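Local coordinates for protein uncharacterized HTH-type transcriptional regulator YydK (Bacillus subtilis subsp. subtilis, PDB 3BWG) that probably binds DNA and regulates transcription as a GntR-family helix-turn-helix regulator, at residues F208-T211 with P215-Y218; D122-K127 with V149-N154; Q8-E13 with A37-S42; P30-L35 with V41-I46. One frame throughout, in Å; residues are numbered along the deposited sequence.

Interaction 1: residues F208-T211 with P215-Y218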
loop_
_atom_site.group_PDB
_atom_site.type_symbol
_atom_site.label_atom_id
_atom_site.label_comp_id
_atom_site.label_asym_id
_atom_site.label_seq_id
_atom_site.Cartn_x
_atom_site.Cartn_y
_atom_site.Cartn_z
ATOM N N PHE B 208 -10.932 6.130 -6.998
ATOM C CA PHE B 208 -11.374 6.512 -5.656
ATOM C C PHE B 208 -12.894 6.379 -5.571
ATOM O O PHE B 208 -13.613 6.701 -6.529
ATOM C CB PHE B 208 -10.882 7.919 -5.289
ATOM C CG PHE B 208 -9.370 8.020 -5.201
ATOM C CD1 PHE B 208 -8.721 7.948 -3.969
ATOM C CD2 PHE B 208 -8.593 8.210 -6.360
ATOM C CE1 PHE B 208 -7.303 8.045 -3.886
ATOM C CE2 PHE B 208 -7.165 8.337 -6.281
ATOM C CZ PHE B 208 -6.539 8.218 -5.046
ATOM N N HIS B 209 -13.366 5.848 -4.448
ATOM C CA HIS B 209 -14.800 5.556 -4.281
ATOM C C HIS B 209 -15.294 6.394 -3.109
ATOM O O HIS B 209 -14.529 6.681 -2.165
ATOM C CB HIS B 209 -15.050 4.043 -3.982
ATOM C CG HIS B 209 -14.571 3.113 -5.065
ATOM N ND1 HIS B 209 -13.241 2.761 -5.216
ATOM C CD2 HIS B 209 -15.239 2.476 -6.058
ATOM C CE1 HIS B 209 -13.112 1.950 -6.252
ATOM N NE2 HIS B 209 -14.299 1.791 -6.802
ATOM N N LEU B 210 -16.574 6.757 -3.135
ATOM C CA LEU B 210 -17.237 7.253 -1.929
ATOM C C LEU B 210 -17.434 6.081 -0.931
ATOM O O LEU B 210 -17.210 4.887 -1.253
ATOM C CB LEU B 210 -18.564 7.932 -2.265
ATOM C CG LEU B 210 -18.618 9.141 -3.219
ATOM C CD1 LEU B 210 -20.061 9.474 -3.501
ATOM C CD2 LEU B 210 -17.866 10.381 -2.658
ATOM N N THR B 211 -17.778 6.388 0.304
ATOM C CA THR B 211 -17.923 5.300 1.302
ATOM C C THR B 211 -19.020 4.287 0.926
ATOM O O THR B 211 -18.974 3.129 1.383
ATOM C CB THR B 211 -18.242 5.837 2.699
ATOM O OG1 THR B 211 -19.333 6.740 2.581
ATOM C CG2 THR B 211 -17.035 6.536 3.317
ATOM N N PRO B 215 -17.770 4.965 -7.475
ATOM C CA PRO B 215 -16.563 5.698 -7.903
ATOM C C PRO B 215 -16.887 7.171 -8.080
ATOM O O PRO B 215 -18.013 7.506 -8.462
ATOM C CB PRO B 215 -16.230 5.101 -9.276
ATOM C CG PRO B 215 -16.972 3.824 -9.371
ATOM C CD PRO B 215 -18.197 3.975 -8.488
ATOM N N PHE B 216 -15.910 8.043 -7.818
ATOM C CA PHE B 216 -16.078 9.486 -8.090
ATOM C C PHE B 216 -14.919 10.107 -8.886
ATOM O O PHE B 216 -15.090 11.174 -9.489
ATOM C CB PHE B 216 -16.346 10.306 -6.797
ATOM C CG PHE B 216 -15.145 10.435 -5.870
ATOM C CD1 PHE B 216 -14.252 11.505 -5.988
ATOM C CD2 PHE B 216 -14.933 9.507 -4.870
ATOM C CE1 PHE B 216 -13.152 11.652 -5.149
ATOM C CE2 PHE B 216 -13.811 9.628 -4.003
ATOM C CZ PHE B 216 -12.921 10.713 -4.161
ATOM N N ASP B 217 -13.761 9.437 -8.888
ATOM C CA ASP B 217 -12.505 9.984 -9.476
ATOM C C ASP B 217 -11.656 8.840 -10.067
ATOM O O ASP B 217 -11.355 7.878 -9.386
ATOM C CB ASP B 217 -11.745 10.760 -8.378
ATOM C CG ASP B 217 -10.292 11.146 -8.758
ATOM O OD1 ASP B 217 -9.857 11.050 -9.904
ATOM O OD2 ASP B 217 -9.582 11.632 -7.869
ATOM N N TYR B 218 -11.344 8.917 -11.357
ATOM C CA TYR B 218 -10.412 8.039 -12.008
ATOM C C TYR B 218 -9.293 8.934 -12.469
ATOM O O TYR B 218 -9.532 9.917 -13.190
ATOM C CB TYR B 218 -11.064 7.367 -13.225
ATOM C CG TYR B 218 -10.115 6.579 -14.070
ATOM C CD1 TYR B 218 -9.383 5.522 -13.517
ATOM C CD2 TYR B 218 -9.964 6.857 -15.431
ATOM C CE1 TYR B 218 -8.493 4.796 -14.285
ATOM C CE2 TYR B 218 -9.104 6.133 -16.206
ATOM C CZ TYR B 218 -8.382 5.094 -15.634
ATOM O OH TYR B 218 -7.526 4.331 -16.417
#
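Phe216 lays one rim of its ring against the neighbouring strand: CE2 lies 3.6 Å from CB of Phe208, and farther along Leu210 CD2 approaches Phe216 CD2 at 3.8 Å. The ring meets the backbone with its edge, since the carbonyl carbon of His209 and the amide nitrogen of Leu210 lie close to the ring plane. Its CG sits between the backbone N and the carbonyl carbon (chi1 71°), and this swings the ring over toward 208-210. Two nearly straight hydrogen bonds tie the backbones together. Phe208 N donates to Asp217 O at 3.0 Å (170° at the hydrogen), and Phe216 N donates to Phe208 O, also at 3.0 Å. Phe208 O is touched a second time by a CA-H...O contact from Pro215 CA at 3.4 Å. Phe208 pairs with Asp217 and His209 with Pro215, so the register slips by one residue, which defines a beta bulge. Beside the bulge Phe208 and Asp217 run side by side, ring and carboxylate planes 24° apart. Replacing Phe216 by an alanine would probably leave Phe208 CB and the Leu210 methyl without their apolar partner and open a gap over the bulge. The contact closes the hairpin of strands 200-210 and 215-224 within the UTRA region. Strand 173-184 flanks it, with Phe175 stacking on His209 and accepting a hydrogen bond from its ND1 through the backbone carbonyl; strand 135-145 pairs with 215-224, and helix 161-167 packs on Phe216 through Ile165 and on Phe208 through Phe162.

Interaction 2: residues D122-K127 with V149-N154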
loop_
_atom_site.group_PDB
_atom_site.type_symbol
_atom_site.label_atom_id
_atom_site.label_comp_id
_atom_site.label_asym_id
_atom_site.label_seq_id
_atom_site.Cartn_x
_atom_site.Cartn_y
_atom_site.Cartn_z
ATOM N N ASP B 122 -21.847 13.400 -17.995
ATOM C CA ASP B 122 -20.779 14.414 -17.948
ATOM C C ASP B 122 -19.703 14.107 -16.895
ATOM O O ASP B 122 -20.006 13.642 -15.785
ATOM C CB ASP B 122 -21.362 15.785 -17.610
ATOM C CG ASP B 122 -22.168 16.382 -18.736
ATOM O OD1 ASP B 122 -22.061 15.897 -19.880
ATOM O OD2 ASP B 122 -22.894 17.365 -18.478
ATOM N N ILE B 123 -18.448 14.334 -17.241
ATOM C CA ILE B 123 -17.390 14.299 -16.234
ATOM C C ILE B 123 -16.708 15.663 -16.245
ATOM O O ILE B 123 -16.788 16.347 -17.279
ATOM C CB ILE B 123 -16.384 13.110 -16.431
ATOM C CG1 ILE B 123 -15.754 13.050 -17.838
ATOM C CG2 ILE B 123 -17.107 11.776 -16.185
ATOM C CD1 ILE B 123 -14.389 13.735 -18.000
ATOM N N TYR B 124 -16.107 16.069 -15.113
ATOM C CA TYR B 124 -15.047 17.090 -15.123
ATOM C C TYR B 124 -13.732 16.462 -15.515
ATOM O O TYR B 124 -13.347 15.443 -14.940
ATOM C CB TYR B 124 -14.828 17.712 -13.758
ATOM C CG TYR B 124 -15.740 18.843 -13.515
ATOM C CD1 TYR B 124 -16.853 18.699 -12.679
ATOM C CD2 TYR B 124 -15.542 20.041 -14.168
ATOM C CE1 TYR B 124 -17.716 19.755 -12.469
ATOM C CE2 TYR B 124 -16.417 21.113 -13.992
ATOM C CZ TYR B 124 -17.485 20.972 -13.141
ATOM O OH TYR B 124 -18.335 22.038 -12.971
ATOM N N TYR B 125 -13.025 17.083 -16.462
ATOM C CA TYR B 125 -11.744 16.550 -16.885
ATOM C C TYR B 125 -10.646 17.467 -16.435
ATOM O O TYR B 125 -10.710 18.662 -16.682
ATOM C CB TYR B 125 -11.709 16.425 -18.413
ATOM C CG TYR B 125 -10.347 16.140 -19.001
ATOM C CD1 TYR B 125 -9.829 14.843 -18.980
ATOM C CD2 TYR B 125 -9.583 17.156 -19.614
ATOM C CE1 TYR B 125 -8.602 14.568 -19.504
ATOM C CE2 TYR B 125 -8.336 16.872 -20.173
ATOM C CZ TYR B 125 -7.856 15.567 -20.096
ATOM O OH TYR B 125 -6.643 15.195 -20.627
ATOM N N VAL B 126 -9.618 16.917 -15.802
ATOM C CA VAL B 126 -8.483 17.755 -15.445
ATOM C C VAL B 126 -7.144 17.229 -15.931
ATOM O O VAL B 126 -6.894 16.018 -15.926
ATOM C CB VAL B 126 -8.509 18.294 -13.946
ATOM C CG1 VAL B 126 -9.757 17.894 -13.204
ATOM C CG2 VAL B 126 -7.193 18.082 -13.179
ATOM N N LYS B 127 -6.337 18.132 -16.469
ATOM C CA LYS B 127 -5.024 17.789 -16.945
ATOM C C LYS B 127 -4.085 18.780 -16.235
ATOM O O LYS B 127 -4.286 20.007 -16.335
ATOM C CB LYS B 127 -4.956 17.944 -18.463
ATOM C CG LYS B 127 -3.589 17.552 -19.034
ATOM C CD LYS B 127 -3.344 18.007 -20.487
ATOM C CE LYS B 127 -3.991 17.026 -21.465
ATOM N NZ LYS B 127 -3.690 17.496 -22.868
ATOM N N VAL B 149 -19.335 15.236 -8.255
ATOM C CA VAL B 149 -18.472 16.416 -8.006
ATOM C C VAL B 149 -19.037 17.522 -8.864
ATOM O O VAL B 149 -18.740 17.625 -10.066
ATOM C CB VAL B 149 -17.022 16.120 -8.393
ATOM C CG1 VAL B 149 -16.157 17.315 -8.096
ATOM C CG2 VAL B 149 -16.522 14.820 -7.680
ATOM N N THR B 150 -19.923 18.293 -8.274
ATOM C CA THR B 150 -20.901 18.988 -9.096
ATOM C C THR B 150 -20.338 20.248 -9.745
ATOM O O THR B 150 -20.852 20.684 -10.781
ATOM C CB THR B 150 -22.192 19.309 -8.328
ATOM O OG1 THR B 150 -21.843 19.798 -7.034
ATOM C CG2 THR B 150 -23.098 18.055 -8.215
ATOM N N TYR B 151 -19.324 20.833 -9.107
ATOM C CA TYR B 151 -18.612 21.982 -9.656
ATOM C C TYR B 151 -17.129 21.962 -9.271
ATOM O O TYR B 151 -16.766 21.591 -8.152
ATOM C CB TYR B 151 -19.268 23.293 -9.212
ATOM C CG TYR B 151 -18.662 24.527 -9.874
ATOM C CD1 TYR B 151 -18.915 24.830 -11.234
ATOM C CD2 TYR B 151 -17.810 25.369 -9.157
ATOM C CE1 TYR B 151 -18.341 25.973 -11.833
ATOM C CE2 TYR B 151 -17.252 26.507 -9.726
ATOM C CZ TYR B 151 -17.500 26.799 -11.050
ATOM O OH TYR B 151 -16.922 27.929 -11.590
ATOM N N LEU B 152 -16.277 22.332 -10.237
ATOM C CA LEU B 152 -14.850 22.498 -10.026
ATOM C C LEU B 152 -14.417 23.806 -10.674
ATOM O O LEU B 152 -14.999 24.254 -11.672
ATOM C CB LEU B 152 -14.045 21.308 -10.624
ATOM C CG LEU B 152 -14.124 19.944 -9.905
ATOM C CD1 LEU B 152 -13.382 18.775 -10.687
ATOM C CD2 LEU B 152 -13.615 20.093 -8.475
ATOM N N ASN B 153 -13.401 24.449 -10.111
ATOM C CA ASN B 153 -12.822 25.618 -10.803
ATOM C C ASN B 153 -11.312 25.606 -10.778
ATOM O O ASN B 153 -10.712 24.750 -10.156
ATOM C CB ASN B 153 -13.373 26.962 -10.306
ATOM C CG ASN B 153 -13.066 27.225 -8.854
ATOM O OD1 ASN B 153 -12.184 26.616 -8.267
ATOM N ND2 ASN B 153 -13.815 28.133 -8.260
ATOM N N ASN B 154 -10.702 26.561 -11.469
ATOM C CA ASN B 154 -9.263 26.610 -11.519
ATOM C C ASN B 154 -8.602 26.575 -10.145
ATOM O O ASN B 154 -7.627 25.861 -9.951
ATOM C CB ASN B 154 -8.788 27.803 -12.338
ATOM C CG ASN B 154 -7.675 27.414 -13.294
ATOM O OD1 ASN B 154 -6.522 27.799 -13.093
ATOM N ND2 ASN B 154 -8.007 26.581 -14.321
#
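Leu152 and Tyr124 supply the apolar part of this contact. Leu152 CB stands over one face of the Tyr124 ring, 4.0 Å from the centroid and only 8° off the ring normal, which meets the geometry of a CH-pi contact. Leu152 CD1 reaches back to Tyr124 CB at 3.6 Å, the two side chains lying antiparallel alongside each other. CG of Tyr124 is anti to its own carbonyl carbon (chi1 -86°), which carries the ring from the strand across to the loop.

The ring edge deals with backbone oxygens instead. Val149 O lies near the ring plane, 3.4 Å from Tyr124 CE1, and Thr150 O occupies the same plane closer to the hydroxyl. These are contacts of carbonyl oxygens with the electropositive rim of an aromatic ring, so the face and the edge of Tyr124 are used for different chemistry.

At the far end, the phenolic oxygen meets Tyr151 through van der Waals contact: Tyr124 OH is 3.3 Å from Tyr151 CA and equally near Tyr151 CD1, with the two side chains at a slant. The loop therefore meets one face, an edge and the hydroxyl of a single tyrosine.

Segment 149-154 leads into helix 154-157, where Asn153 is the N-cap and its OD1 accepts from Ile156 N. Both segments belong to the UTRA domain, whose antiparallel sheet places strand 123-132 between 95-105 and 135-145; the loop that follows 135-145 folds back over this part of the sheet and packs on Tyr124.

Interaction 3: residues Q8-E13 with A37-S42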
loop_
_atom_site.group_PDB
_atom_site.type_symbol
_atom_site.label_atom_id
_atom_site.label_comp_id
_atom_site.label_asym_id
_atom_site.label_seq_id
_atom_site.Cartn_x
_atom_site.Cartn_y
_atom_site.Cartn_z
ATOM N N GLN B 8 -9.003 12.467 20.901
ATOM C CA GLN B 8 -8.352 13.066 19.711
ATOM C C GLN B 8 -7.211 14.020 20.076
ATOM O O GLN B 8 -6.159 13.978 19.444
ATOM C CB GLN B 8 -9.363 13.785 18.794
ATOM C CG GLN B 8 -8.751 14.489 17.522
ATOM C CD GLN B 8 -8.590 16.039 17.618
ATOM O OE1 GLN B 8 -9.550 16.773 17.901
ATOM N NE2 GLN B 8 -7.375 16.525 17.333
ATOM N N GLN B 9 -7.420 14.895 21.062
ATOM C CA GLN B 9 -6.353 15.808 21.500
ATOM C C GLN B 9 -5.128 15.044 22.047
ATOM O O GLN B 9 -3.981 15.370 21.705
ATOM C CB GLN B 9 -6.872 16.868 22.503
ATOM C CG GLN B 9 -5.795 17.841 23.095
ATOM C CD GLN B 9 -4.931 18.603 22.040
ATOM O OE1 GLN B 9 -5.302 18.746 20.866
ATOM N NE2 GLN B 9 -3.773 19.087 22.476
ATOM N N ILE B 10 -5.387 14.017 22.865
ATOM C CA ILE B 10 -4.342 13.181 23.455
ATOM C C ILE B 10 -3.555 12.455 22.345
ATOM O O ILE B 10 -2.318 12.455 22.346
ATOM C CB ILE B 10 -4.918 12.118 24.448
ATOM C CG1 ILE B 10 -5.769 12.732 25.598
ATOM C CG2 ILE B 10 -3.806 11.178 24.947
ATOM C CD1 ILE B 10 -5.120 13.801 26.398
ATOM N N ALA B 11 -4.275 11.834 21.409
ATOM C CA ALA B 11 -3.661 11.230 20.219
ATOM C C ALA B 11 -2.656 12.184 19.558
ATOM O O ALA B 11 -1.503 11.813 19.317
ATOM C CB ALA B 11 -4.725 10.795 19.235
ATOM N N THR B 12 -3.074 13.430 19.328
ATOM C CA THR B 12 -2.231 14.406 18.639
ATOM C C THR B 12 -0.971 14.786 19.441
ATOM O O THR B 12 0.123 14.901 18.869
ATOM C CB THR B 12 -3.065 15.640 18.184
ATOM O OG1 THR B 12 -3.876 15.268 17.061
ATOM C CG2 THR B 12 -2.176 16.850 17.806
ATOM N N GLU B 13 -1.118 14.942 20.756
ATOM C CA GLU B 13 0.007 15.281 21.628
ATOM C C GLU B 13 1.020 14.132 21.697
ATOM O O GLU B 13 2.229 14.367 21.793
ATOM C CB GLU B 13 -0.484 15.657 23.032
ATOM C CG GLU B 13 -1.458 16.846 23.056
ATOM C CD GLU B 13 -1.208 17.856 24.187
ATOM O OE1 GLU B 13 -1.032 17.434 25.354
ATOM O OE2 GLU B 13 -1.204 19.084 23.905
ATOM N N ALA B 37 -1.184 9.492 33.726
ATOM C CA ALA B 37 -0.698 10.475 34.696
ATOM C C ALA B 37 -0.345 11.753 33.961
ATOM O O ALA B 37 -0.755 12.832 34.363
ATOM C CB ALA B 37 0.494 9.937 35.453
ATOM N N GLN B 38 0.379 11.585 32.851
ATOM C CA GLN B 38 0.711 12.665 31.941
ATOM C C GLN B 38 -0.479 13.553 31.566
ATOM O O GLN B 38 -0.478 14.738 31.893
ATOM C CB GLN B 38 1.351 12.093 30.687
ATOM C CG GLN B 38 1.984 13.125 29.807
ATOM C CD GLN B 38 2.733 12.512 28.631
ATOM O OE1 GLN B 38 3.063 13.210 27.677
ATOM N NE2 GLN B 38 3.026 11.216 28.704
ATOM N N PHE B 39 -1.487 13.005 30.890
ATOM C CA PHE B 39 -2.599 13.831 30.431
ATOM C C PHE B 39 -3.746 13.885 31.436
ATOM O O PHE B 39 -4.835 14.389 31.134
ATOM C CB PHE B 39 -3.098 13.335 29.083
ATOM C CG PHE B 39 -2.004 13.125 28.071
ATOM C CD1 PHE B 39 -1.562 14.181 27.273
ATOM C CD2 PHE B 39 -1.425 11.861 27.897
ATOM C CE1 PHE B 39 -0.556 13.983 26.328
ATOM C CE2 PHE B 39 -0.411 11.661 26.968
ATOM C CZ PHE B 39 0.015 12.720 26.174
ATOM N N GLU B 40 -3.489 13.376 32.637
ATOM C CA GLU B 40 -4.482 13.337 33.721
ATOM C C GLU B 40 -5.894 12.947 33.217
ATOM O O GLU B 40 -6.847 13.745 33.235
ATOM C CB GLU B 40 -4.440 14.635 34.561
ATOM C CG GLU B 40 -3.118 14.772 35.375
ATOM C CD GLU B 40 -2.934 16.137 36.048
ATOM O OE1 GLU B 40 -2.460 16.190 37.222
ATOM O OE2 GLU B 40 -3.257 17.148 35.389
ATOM N N VAL B 41 -5.988 11.702 32.742
ATOM C CA VAL B 41 -7.200 11.176 32.119
ATOM C C VAL B 41 -7.438 9.731 32.561
ATOM O O VAL B 41 -6.581 9.102 33.191
ATOM C CB VAL B 41 -7.168 11.274 30.525
ATOM C CG1 VAL B 41 -7.518 12.699 30.033
ATOM C CG2 VAL B 41 -5.856 10.813 29.954
ATOM N N SER B 42 -8.612 9.212 32.228
ATOM C CA SER B 42 -8.906 7.828 32.536
ATOM C C SER B 42 -8.045 6.800 31.791
ATOM O O SER B 42 -7.406 7.104 30.773
ATOM C CB SER B 42 -10.371 7.528 32.295
ATOM O OG SER B 42 -10.808 6.677 33.341
#
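Ile10 meets Phe39 with two of its methyl groups, and these apolar contacts make up most of the interface. CD1 of Ile10 presses on Phe39 CB at 3.4 Å, while CG2 lies over the ring, 4.0 Å from its centroid and 15° off the normal, a CH-pi contact displaced toward the rim. Ile10 CG1 stands anti to the carbonyl carbon (chi1 -56°) and CG2 anti to the backbone N; from these positions CD1 covers CB and the adjoining ring atoms CG and CD1 of Phe39, and CG2 the part of the face near CD2 and CE2. The opposite face of the ring is covered by Gln38 CG, so the ring is held between an aliphatic chain of its own helix and one of helix 6-20. Val41 adds a looser touch, its CG1 being 4.5 Å from Ile10 CD1.

The polar element is an edge contact. Glu13 OE1 lies near the Phe39 ring plane, 3.6 Å from CE1, with carboxylate and ring planes 57° apart; the oxygen thus faces the weakly positive ring hydrogens, and Glu13 CB packs on the same carbon.

Behind Phe39 the chain turns at Glu40, whose positive phi closes a Schellman motif after helix 32-39. The contact joins helix 6-20 to the end of that helix in the GntR-type domain, and helix 43-55 completes the cluster, with Ile46 and Ser49 against Ile10 and Ile46 also against Val41.

Interaction 4: residues P30-L35 with V41-I46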
loop_
_atom_site.group_PDB
_atom_site.type_symbol
_atom_site.label_atom_id
_atom_site.label_comp_id
_atom_site.label_asym_id
_atom_site.label_seq_id
_atom_site.Cartn_x
_atom_site.Cartn_y
_atom_site.Cartn_z
ATOM N N PRO B 30 5.767 5.465 26.454
ATOM C CA PRO B 30 5.371 5.383 27.861
ATOM C C PRO B 30 4.255 4.355 28.081
ATOM O O PRO B 30 3.372 4.193 27.229
ATOM C CB PRO B 30 4.870 6.793 28.156
ATOM C CG PRO B 30 5.720 7.655 27.290
ATOM C CD PRO B 30 5.861 6.865 25.999
ATOM N N VAL B 31 4.322 3.669 29.220
ATOM C CA VAL B 31 3.343 2.660 29.607
ATOM C C VAL B 31 1.984 3.305 29.969
ATOM O O VAL B 31 1.933 4.482 30.289
ATOM C CB VAL B 31 3.946 1.740 30.715
ATOM C CG1 VAL B 31 3.854 2.374 32.125
ATOM C CG2 VAL B 31 3.314 0.379 30.687
ATOM N N LEU B 32 0.887 2.549 29.892
ATOM C CA LEU B 32 -0.458 3.095 30.145
ATOM C C LEU B 32 -0.530 4.095 31.321
ATOM O O LEU B 32 -1.015 5.219 31.162
ATOM C CB LEU B 32 -1.464 1.964 30.395
ATOM C CG LEU B 32 -2.788 1.948 29.606
ATOM C CD1 LEU B 32 -3.585 0.658 29.881
ATOM C CD2 LEU B 32 -3.671 3.149 29.843
ATOM N N GLU B 33 -0.068 3.668 32.494
ATOM C CA GLU B 33 -0.165 4.471 33.702
ATOM C C GLU B 33 0.610 5.786 33.598
ATOM O O GLU B 33 0.243 6.765 34.233
ATOM C CB GLU B 33 0.285 3.668 34.929
ATOM C CG GLU B 33 -0.802 2.727 35.524
ATOM C CD GLU B 33 -1.794 3.411 36.511
ATOM O OE1 GLU B 33 -2.796 2.746 36.897
ATOM O OE2 GLU B 33 -1.588 4.587 36.906
ATOM N N THR B 34 1.672 5.812 32.788
ATOM C CA THR B 34 2.468 7.049 32.556
ATOM C C THR B 34 1.695 8.059 31.708
ATOM O O THR B 34 1.677 9.257 31.993
ATOM C CB THR B 34 3.818 6.722 31.925
ATOM O OG1 THR B 34 4.489 5.779 32.764
ATOM C CG2 THR B 34 4.699 7.987 31.785
ATOM N N LEU B 35 1.018 7.539 30.694
ATOM C CA LEU B 35 0.171 8.340 29.825
ATOM C C LEU B 35 -1.024 8.898 30.563
ATOM O O LEU B 35 -1.332 10.086 30.435
ATOM C CB LEU B 35 -0.278 7.518 28.605
ATOM C CG LEU B 35 0.858 6.995 27.719
ATOM C CD1 LEU B 35 0.322 5.989 26.657
ATOM C CD2 LEU B 35 1.662 8.175 27.104
ATOM N N VAL B 41 -5.988 11.702 32.742
ATOM C CA VAL B 41 -7.200 11.176 32.119
ATOM C C VAL B 41 -7.438 9.731 32.561
ATOM O O VAL B 41 -6.581 9.102 33.191
ATOM C CB VAL B 41 -7.168 11.274 30.525
ATOM C CG1 VAL B 41 -7.518 12.699 30.033
ATOM C CG2 VAL B 41 -5.856 10.813 29.954
ATOM N N SER B 42 -8.612 9.212 32.228
ATOM C CA SER B 42 -8.906 7.828 32.536
ATOM C C SER B 42 -8.045 6.800 31.791
ATOM O O SER B 42 -7.406 7.104 30.773
ATOM C CB SER B 42 -10.371 7.528 32.295
ATOM O OG SER B 42 -10.808 6.677 33.341
ATOM N N LYS B 43 -8.038 5.573 32.319
ATOM C CA LYS B 43 -7.489 4.425 31.612
ATOM C C LYS B 43 -8.235 4.281 30.299
ATOM O O LYS B 43 -7.628 4.039 29.269
ATOM C CB LYS B 43 -7.610 3.149 32.456
ATOM C CG LYS B 43 -7.186 1.824 31.754
ATOM C CD LYS B 43 -6.909 0.703 32.778
ATOM C CE LYS B 43 -5.533 0.903 33.470
ATOM N NZ LYS B 43 -5.523 0.534 34.929
ATOM N N SER B 44 -9.555 4.449 30.348
ATOM C CA SER B 44 -10.423 4.304 29.173
ATOM C C SER B 44 -10.166 5.395 28.109
ATOM O O SER B 44 -10.295 5.149 26.909
ATOM C CB SER B 44 -11.885 4.335 29.612
ATOM O OG SER B 44 -12.717 4.697 28.529
ATOM N N THR B 45 -9.840 6.603 28.563
ATOM C CA THR B 45 -9.532 7.705 27.662
ATOM C C THR B 45 -8.227 7.399 26.945
ATOM O O THR B 45 -8.137 7.535 25.718
ATOM C CB THR B 45 -9.501 9.064 28.426
ATOM O OG1 THR B 45 -10.810 9.342 28.925
ATOM C CG2 THR B 45 -9.085 10.220 27.501
ATOM N N ILE B 46 -7.224 6.924 27.680
ATOM C CA ILE B 46 -5.961 6.540 27.044
ATOM C C ILE B 46 -6.136 5.365 26.064
ATOM O O ILE B 46 -5.577 5.374 24.979
ATOM C CB ILE B 46 -4.812 6.256 28.066
ATOM C CG1 ILE B 46 -4.391 7.542 28.800
ATOM C CG2 ILE B 46 -3.596 5.665 27.364
ATOM C CD1 ILE B 46 -3.771 8.664 27.880
HETATM O O HOH W 1 -5.326 2.937 36.862
#
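Ile46 packs its branched side chain against both Leu32 and Leu35, and here the contact is tight. Its CG2 meets Leu32 CD2 at 3.5 Å, while its CD1 lies 3.7 Å from Leu35 CB; Leu32 runs alongside Ile46 with its end pointing the other way, whereas Leu35 stands nearly perpendicular to it. CG1 of Ile46 is anti to the carbonyl carbon (chi1 -67°) and CG2 anti to the backbone N, an orientation in which CG2 reaches both leucines, lying 4.0 Å from Leu35 CD1 as well, and CD1 rests on Leu35 CB. Cutting Ile46 back to an alanine removes both methyl branches and is likely to open a gap beside Leu32 and Leu35.

The other side is looser and more exposed. Lys43 passes across the end of Leu32, its CE 4.1 Å from Leu32 CD1. Its ammonium group stays 4.0 Å from Glu33 OE1, near but beyond salt-bridge distance, and a water links the two charges: it donates to Glu33 OE1 at 2.5 Å, a short distance, and accepts from Lys43 NZ at 3.1 Å. Bends at chi3 and chi4 of Lys43 and at chi2 of Glu33 bring both charged ends to this water at the rim.

Val31, at the N-cap position of helix 32-39, offers its carbonyl oxygen to both Thr34 N and Leu35 N. Two helices joined by a tight turn and packed through apolar side chains in this way are consistent with the helix-turn-helix motif predicted for 32-51, in which the second helix would be the likely recognition helix.

Overall arrangement
Interactions 1 and 2 belong to the UTRA region and reach the same antiparallel sheet, their centres 14 Å apart; interactions 3 and 4 lie in the GntR-type domain, with centres 8 Å apart. Interactions 1 and 2 are buried, yet only interaction 1 is bound by backbone hydrogen bonds, whereas interaction 2 relies on one aromatic ring packed against a loop. Interactions 3 and 4 are partly buried helix contacts that share Val41, Ser42 and helix 32-39, and they merge where Ile46 CD1 approaches Ile10 CG2 (3.9 Å). Polar chemistry there is confined to the margins: a carboxylate at a ring edge in one, a water-bridged charge pair in the other.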